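Local coordinates for protein Bm4233, isoform b (Brugia malayi, PDB 6ANY) that belongs to the CAP superfamily of venom allergen-like proteins, is a vaccine candidate for lymphatic filariasis and probably binds sterols, at residues 40-46 / 178-183; 24-29 / 198-202. All coordinates share one frame; numbering follows the deposited sequence.

Contact 1 (40-46 / 178-183); sequences MPRGKNM and YELGEP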
loop_
_atom_site.group_PDB
_atom_site.type_symbol
_atom_site.label_atom_id
_atom_site.label_comp_id
_atom_site.label_asym_id
_atom_site.label_seq_id
_atom_site.Cartn_x
_atom_site.Cartn_y
_atom_site.Cartn_z
ATOM N N MET A 40 -2.959 13.356 -11.323
ATOM C CA MET A 40 -1.784 12.561 -11.509
ATOM C C MET A 40 -1.819 11.952 -12.877
ATOM O O MET A 40 -2.885 11.779 -13.428
ATOM C CB MET A 40 -1.717 11.498 -10.419
ATOM C CG MET A 40 -1.374 12.110 -9.055
ATOM S SD MET A 40 0.398 12.533 -8.877
ATOM C CE MET A 40 1.212 10.975 -8.653
ATOM N N PRO A 41 -0.655 11.635 -13.436
ATOM C CA PRO A 41 -0.609 11.217 -14.848
ATOM C C PRO A 41 -1.125 9.814 -15.004
ATOM O O PRO A 41 -0.969 9.018 -14.101
ATOM C CB PRO A 41 0.898 11.267 -15.187
ATOM C CG PRO A 41 1.616 11.310 -13.874
ATOM C CD PRO A 41 0.685 11.997 -12.942
ATOM N N ARG A 42 -1.708 9.523 -16.143
ATOM C CA ARG A 42 -2.121 8.169 -16.485
ATOM C C ARG A 42 -0.938 7.229 -16.536
ATOM O O ARG A 42 0.148 7.637 -16.918
ATOM C CB ARG A 42 -2.928 8.116 -17.789
ATOM C CG ARG A 42 -4.339 8.675 -17.623
ATOM C CD ARG A 42 -5.073 8.882 -18.963
ATOM N NE ARG A 42 -5.617 7.648 -19.509
ATOM C CZ ARG A 42 -6.806 7.133 -19.212
ATOM N NH1 ARG A 42 -7.594 7.739 -18.347
ATOM N NH2 ARG A 42 -7.217 6.008 -19.800
ATOM N N GLY A 43 -1.158 5.999 -16.068
ATOM C CA GLY A 43 -0.137 5.005 -15.907
ATOM C C GLY A 43 -0.389 3.675 -16.582
ATOM O O GLY A 43 -1.549 3.334 -16.863
ATOM N N LYS A 44 0.714 2.970 -16.898
ATOM C CA LYS A 44 0.670 1.630 -17.487
ATOM C C LYS A 44 1.541 0.732 -16.673
ATOM O O LYS A 44 2.350 1.193 -15.817
ATOM C CB LYS A 44 1.097 1.626 -18.948
ATOM C CG LYS A 44 2.592 1.849 -19.157
ATOM C CD LYS A 44 2.926 1.907 -20.624
ATOM C CE LYS A 44 4.332 1.418 -20.855
ATOM N NZ LYS A 44 4.831 1.999 -22.156
ATOM N N ASN A 45 1.352 -0.552 -16.875
ATOM C CA ASN A 45 2.062 -1.586 -16.115
ATOM C C ASN A 45 1.977 -1.457 -14.557
ATOM O O ASN A 45 2.897 -1.824 -13.851
ATOM C CB ASN A 45 3.507 -1.703 -16.572
ATOM C CG ASN A 45 3.629 -2.309 -17.953
ATOM O OD1 ASN A 45 2.894 -3.192 -18.313
ATOM N ND2 ASN A 45 4.566 -1.808 -18.721
ATOM N N MET A 46 0.871 -0.942 -14.038
ATOM C CA MET A 46 0.689 -0.864 -12.578
ATOM C C MET A 46 0.170 -2.247 -12.181
ATOM O O MET A 46 -0.901 -2.647 -12.597
ATOM C CB MET A 46 -0.286 0.248 -12.224
ATOM C CG MET A 46 -0.799 0.271 -10.792
ATOM S SD MET A 46 0.449 1.027 -9.730
ATOM C CE MET A 46 0.194 2.714 -10.046
ATOM N N TYR A 178 5.521 4.891 -10.910
ATOM C CA TYR A 178 4.902 4.011 -11.878
ATOM C C TYR A 178 5.155 4.516 -13.296
ATOM O O TYR A 178 5.494 5.645 -13.472
ATOM C CB TYR A 178 3.395 3.856 -11.616
ATOM C CG TYR A 178 2.558 5.119 -11.666
ATOM C CD1 TYR A 178 2.387 5.893 -10.531
ATOM C CD2 TYR A 178 1.870 5.497 -12.833
ATOM C CE1 TYR A 178 1.619 7.033 -10.540
ATOM C CE2 TYR A 178 1.093 6.668 -12.878
ATOM C CZ TYR A 178 0.975 7.455 -11.724
ATOM O OH TYR A 178 0.199 8.620 -11.711
ATOM N N GLU A 179 5.025 3.652 -14.292
ATOM C CA GLU A 179 5.326 4.023 -15.704
ATOM C C GLU A 179 4.189 4.875 -16.287
ATOM O O GLU A 179 3.021 4.560 -16.105
ATOM C CB GLU A 179 5.540 2.809 -16.618
ATOM C CG GLU A 179 6.613 1.871 -16.174
ATOM C CD GLU A 179 6.676 0.615 -17.063
ATOM O OE1 GLU A 179 6.226 0.747 -18.265
ATOM O OE2 GLU A 179 7.164 -0.453 -16.527
ATOM N N LEU A 180 4.562 5.949 -16.980
ATOM C CA LEU A 180 3.625 6.793 -17.728
ATOM C C LEU A 180 3.109 6.093 -18.968
ATOM O O LEU A 180 3.875 5.586 -19.770
ATOM C CB LEU A 180 4.269 8.088 -18.150
ATOM C CG LEU A 180 4.767 8.988 -16.985
ATOM C CD1 LEU A 180 5.294 10.273 -17.548
ATOM C CD2 LEU A 180 3.636 9.318 -16.046
ATOM N N GLY A 181 1.795 5.979 -19.067
ATOM C CA GLY A 181 1.188 5.314 -20.201
ATOM C C GLY A 181 -0.294 5.209 -20.030
ATOM O O GLY A 181 -0.918 5.903 -19.219
ATOM N N GLU A 182 -0.874 4.282 -20.753
ATOM C CA GLU A 182 -2.313 3.987 -20.649
ATOM C C GLU A 182 -2.570 2.682 -19.844
ATOM O O GLU A 182 -1.841 1.678 -19.988
ATOM C CB GLU A 182 -2.837 3.890 -22.088
ATOM C CG GLU A 182 -4.323 3.990 -22.219
ATOM C CD GLU A 182 -4.890 5.414 -22.107
ATOM O OE1 GLU A 182 -6.114 5.517 -22.395
ATOM O OE2 GLU A 182 -4.148 6.375 -21.755
ATOM N N PRO A 183 -3.620 2.661 -19.012
ATOM C CA PRO A 183 -4.006 1.413 -18.378
ATOM C C PRO A 183 -4.271 0.296 -19.406
ATOM O O PRO A 183 -4.782 0.553 -20.481
ATOM C CB PRO A 183 -5.263 1.800 -17.605
ATOM C CG PRO A 183 -5.089 3.263 -17.347
ATOM C CD PRO A 183 -4.551 3.739 -18.635
HETATM O O HOH W 1 3.973 0.878 -13.538
#
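Segments 40-46 and 178-183 run antiparallel as a short, weakly formed pair, with Gly-43 opposite Leu-180 as a non-hydrogen-bonded pair and a backbone bond on either side of it. Lys-44 N donates to Glu-179 O at 2.9 Å, and Gly-181 N reaches Arg-42 O at a longer 3.2 Å. Gly-43 suits the middle of this pair because its bare CA can lie close against the edge of the Tyr-178 ring, 3.7 Å from Tyr-178 CE2. One water bridges Lys-44 O and Glu-179 N.

Among the polar side chains, Tyr-178 OH donates to Pro-41 O at 2.7 Å, in the carbonyl plane and on a lone pair, so the buried hydroxyl has an acceptor. Arg-42 and Glu-182 form a two-pronged salt bridge, NE to OE2 at 3.0 Å and the weaker NH2 to OE1; the bend of Arg-42 at chi3 (79°) turns its guanidinium edge to a carboxylate tilted 46° from it, while Pro-183 CG covers one guanidinium face. Asn-45 ND2 meets Glu-179 OE1 at 3.1 Å from above the carboxylate plane. Lys-44 NZ stays beyond salt-bridge distance of that carboxylate, though its charge probably favours the ionised form.

Apolar contacts complete the fit. Met-46 folds back at chi2 and chi3, bringing CE to 3.7 Å from Tyr-178 CG, and Leu-180 CD2 packs tightly on Pro-41 CB.

Inward, Tyr-178 and Met-40 rest on Leu-27 of helix 10-28; Met-46 reaches Arg-24 and Ile-28 of the same helix and also Leu-201 of strand 201-202.

Contact 2 (24-29 / 198-202); sequences RSLLIH and KSGLC. With SO4 (sulfate ion), chain D.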
loop_
_atom_site.group_PDB
_atom_site.type_symbol
_atom_site.label_atom_id
_atom_site.label_comp_id
_atom_site.label_asym_id
_atom_site.label_seq_id
_atom_site.Cartn_x
_atom_site.Cartn_y
_atom_site.Cartn_z
ATOM N N ARG A 24 -4.978 2.254 -6.855
ATOM C CA ARG A 24 -4.029 2.143 -7.933
ATOM C C ARG A 24 -4.673 2.356 -9.261
ATOM O O ARG A 24 -4.154 3.094 -10.083
ATOM C CB ARG A 24 -3.334 0.795 -7.869
ATOM C CG ARG A 24 -2.193 0.820 -6.866
ATOM C CD ARG A 24 -1.870 -0.560 -6.351
ATOM N NE ARG A 24 -0.925 -1.290 -7.193
ATOM C CZ ARG A 24 0.403 -1.207 -7.138
ATOM N NH1 ARG A 24 1.007 -0.460 -6.215
ATOM N NH2 ARG A 24 1.142 -1.984 -7.949
ATOM N N SER A 25 -5.830 1.734 -9.474
ATOM C CA SER A 25 -6.584 1.901 -10.717
ATOM C C SER A 25 -7.059 3.336 -10.925
ATOM O O SER A 25 -6.872 3.930 -12.014
ATOM C CB SER A 25 -7.745 0.909 -10.739
ATOM O OG SER A 25 -8.555 1.169 -11.831
ATOM N N LEU A 26 -7.648 3.935 -9.897
ATOM C CA LEU A 26 -8.053 5.363 -9.974
ATOM C C LEU A 26 -6.877 6.227 -10.316
ATOM O O LEU A 26 -6.986 7.104 -11.151
ATOM C CB LEU A 26 -8.667 5.855 -8.676
ATOM C CG LEU A 26 -10.070 5.325 -8.362
ATOM C CD1 LEU A 26 -10.484 5.802 -7.003
ATOM C CD2 LEU A 26 -11.152 5.774 -9.344
ATOM N N LEU A 27 -5.717 5.939 -9.727
ATOM C CA LEU A 27 -4.520 6.709 -10.014
ATOM C C LEU A 27 -4.067 6.591 -11.465
ATOM O O LEU A 27 -3.740 7.627 -12.086
ATOM C CB LEU A 27 -3.362 6.218 -9.145
ATOM C CG LEU A 27 -2.061 6.949 -9.190
ATOM C CD1 LEU A 27 -2.215 8.436 -8.790
ATOM C CD2 LEU A 27 -1.054 6.216 -8.344
ATOM N N ILE A 28 -3.941 5.359 -11.990
ATOM C CA ILE A 28 -3.465 5.189 -13.407
ATOM C C ILE A 28 -4.509 5.624 -14.474
ATOM O O ILE A 28 -4.150 5.871 -15.606
ATOM C CB ILE A 28 -2.975 3.787 -13.724
ATOM C CG1 ILE A 28 -4.064 2.770 -13.487
ATOM C CG2 ILE A 28 -1.712 3.450 -12.919
ATOM C CD1 ILE A 28 -3.654 1.416 -13.970
ATOM N N HIS A 29 -5.764 5.804 -14.059
ATOM C CA HIS A 29 -6.786 6.367 -14.892
ATOM C C HIS A 29 -6.875 7.896 -14.818
ATOM O O HIS A 29 -7.738 8.452 -15.456
ATOM C CB HIS A 29 -8.138 5.767 -14.575
ATOM C CG HIS A 29 -8.329 4.426 -15.168
ATOM N ND1 HIS A 29 -7.842 3.274 -14.583
ATOM C CD2 HIS A 29 -8.852 4.054 -16.366
ATOM C CE1 HIS A 29 -8.146 2.243 -15.347
ATOM N NE2 HIS A 29 -8.783 2.694 -16.420
ATOM N N LYS A 198 -11.137 -4.955 -16.048
ATOM C CA LYS A 198 -11.990 -4.120 -15.233
ATOM C C LYS A 198 -11.229 -3.006 -14.557
ATOM O O LYS A 198 -11.698 -1.889 -14.557
ATOM C CB LYS A 198 -12.748 -4.903 -14.143
ATOM C CG LYS A 198 -14.075 -5.496 -14.607
ATOM C CD LYS A 198 -14.718 -6.313 -13.488
ATOM C CE LYS A 198 -13.973 -7.629 -13.225
ATOM N NZ LYS A 198 -14.680 -8.803 -13.816
ATOM N N SER A 199 -10.043 -3.301 -14.042
ATOM C CA SER A 199 -9.291 -2.297 -13.320
ATOM C C SER A 199 -8.259 -1.597 -14.184
ATOM O O SER A 199 -7.800 -0.524 -13.834
ATOM C CB SER A 199 -8.656 -2.933 -12.078
ATOM O OG SER A 199 -7.733 -3.914 -12.417
ATOM N N GLY A 200 -7.814 -2.225 -15.277
ATOM C CA GLY A 200 -6.727 -1.675 -16.089
ATOM C C GLY A 200 -5.371 -1.954 -15.445
ATOM O O GLY A 200 -4.360 -1.376 -15.816
ATOM N N LEU A 201 -5.305 -2.847 -14.467
ATOM C CA LEU A 201 -4.030 -3.189 -13.814
ATOM C C LEU A 201 -3.534 -4.495 -14.337
ATOM O O LEU A 201 -4.325 -5.342 -14.722
ATOM C CB LEU A 201 -4.231 -3.331 -12.292
ATOM C CG LEU A 201 -4.810 -2.176 -11.475
ATOM C CD1 LEU A 201 -5.207 -2.670 -10.106
ATOM C CD2 LEU A 201 -3.831 -1.068 -11.323
ATOM N N CYS A 202 -2.214 -4.652 -14.376
ATOM C CA CYS A 202 -1.572 -5.860 -14.873
ATOM C C CYS A 202 -1.439 -6.887 -13.799
ATOM O O CYS A 202 -1.088 -6.565 -12.669
ATOM C CB CYS A 202 -0.189 -5.557 -15.489
ATOM S SG CYS A 202 -0.333 -4.430 -16.900
HETATM S S SO4 D . -10.766 -9.132 -15.692
HETATM O O1 SO4 D . -11.677 -10.240 -15.353
HETATM O O2 SO4 D . -9.978 -8.883 -14.483
HETATM O O3 SO4 D . -9.822 -9.382 -16.812
HETATM O O4 SO4 D . -11.628 -7.955 -15.897
#
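The C-terminal cysteine-rich hairpin, strands 195-196 and 201-202, meets the end of helix 10-28 here. Ser-25 OG hydrogen-bonds to Ser-199 O at 2.7 Å, in the carbonyl plane and on a lone pair; with OG anti to the backbone N (chi1 173°), the small hydroxyl leans off the helix toward the turn. The edge of the His-29 ring also points at this carbonyl, CE1 lying 3.2 Å from Ser-199 O. The imidazole is steadied by His-29 ND1, which donates to Ser-25 O at 2.8 Å, so that this oxygen serves both the ring and the backbone N of His-29, where the helix ends.

Gly-200 and Leu-201 together sit opposite the single residue Ala-196, forming a G1 beta bulge. Its first position calls for positive phi, which glycine adopts easily (79°), and with no side chain Gly-200 lies close to the His-29 ring edge. From the second bulge position, Leu-201 turns CD2 to Ile-28 CD1 at 3.6 Å. These branched side chains fill a buried seam with Met-46, while the Arg-24 guanidinium is hydrogen-bonded to the carbonyl oxygens of Leu-47, Met-138 and Trp-140. Cys-202 forms a disulfide with Cys-190. Lys-198 N donates to a sulfate, probably from the crystallisation liquor.

Overall arrangement
From the N terminus, helix 10-28 supplies the first side of contact 2, and strand 43-44 follows with the first side of contact 1. The chain then runs through the four-stranded mixed sheet and its surrounding helices before 178-183 returns to close contact 1, a loop of 131 intervening residues. Residues 198-202 close contact 2 around it, so contact 1 is nested inside. Their centres lie 8 Å apart, and backbone bonds probably join them directly: Gly-43 N to Ile-28 O and Met-46 O to Cys-202 N. Segment 40-46 thus takes part in contact 1 and bonds to both sides of contact 2, tying helix 10-28 to the C-terminal chain and its disulfide-bonded hairpin.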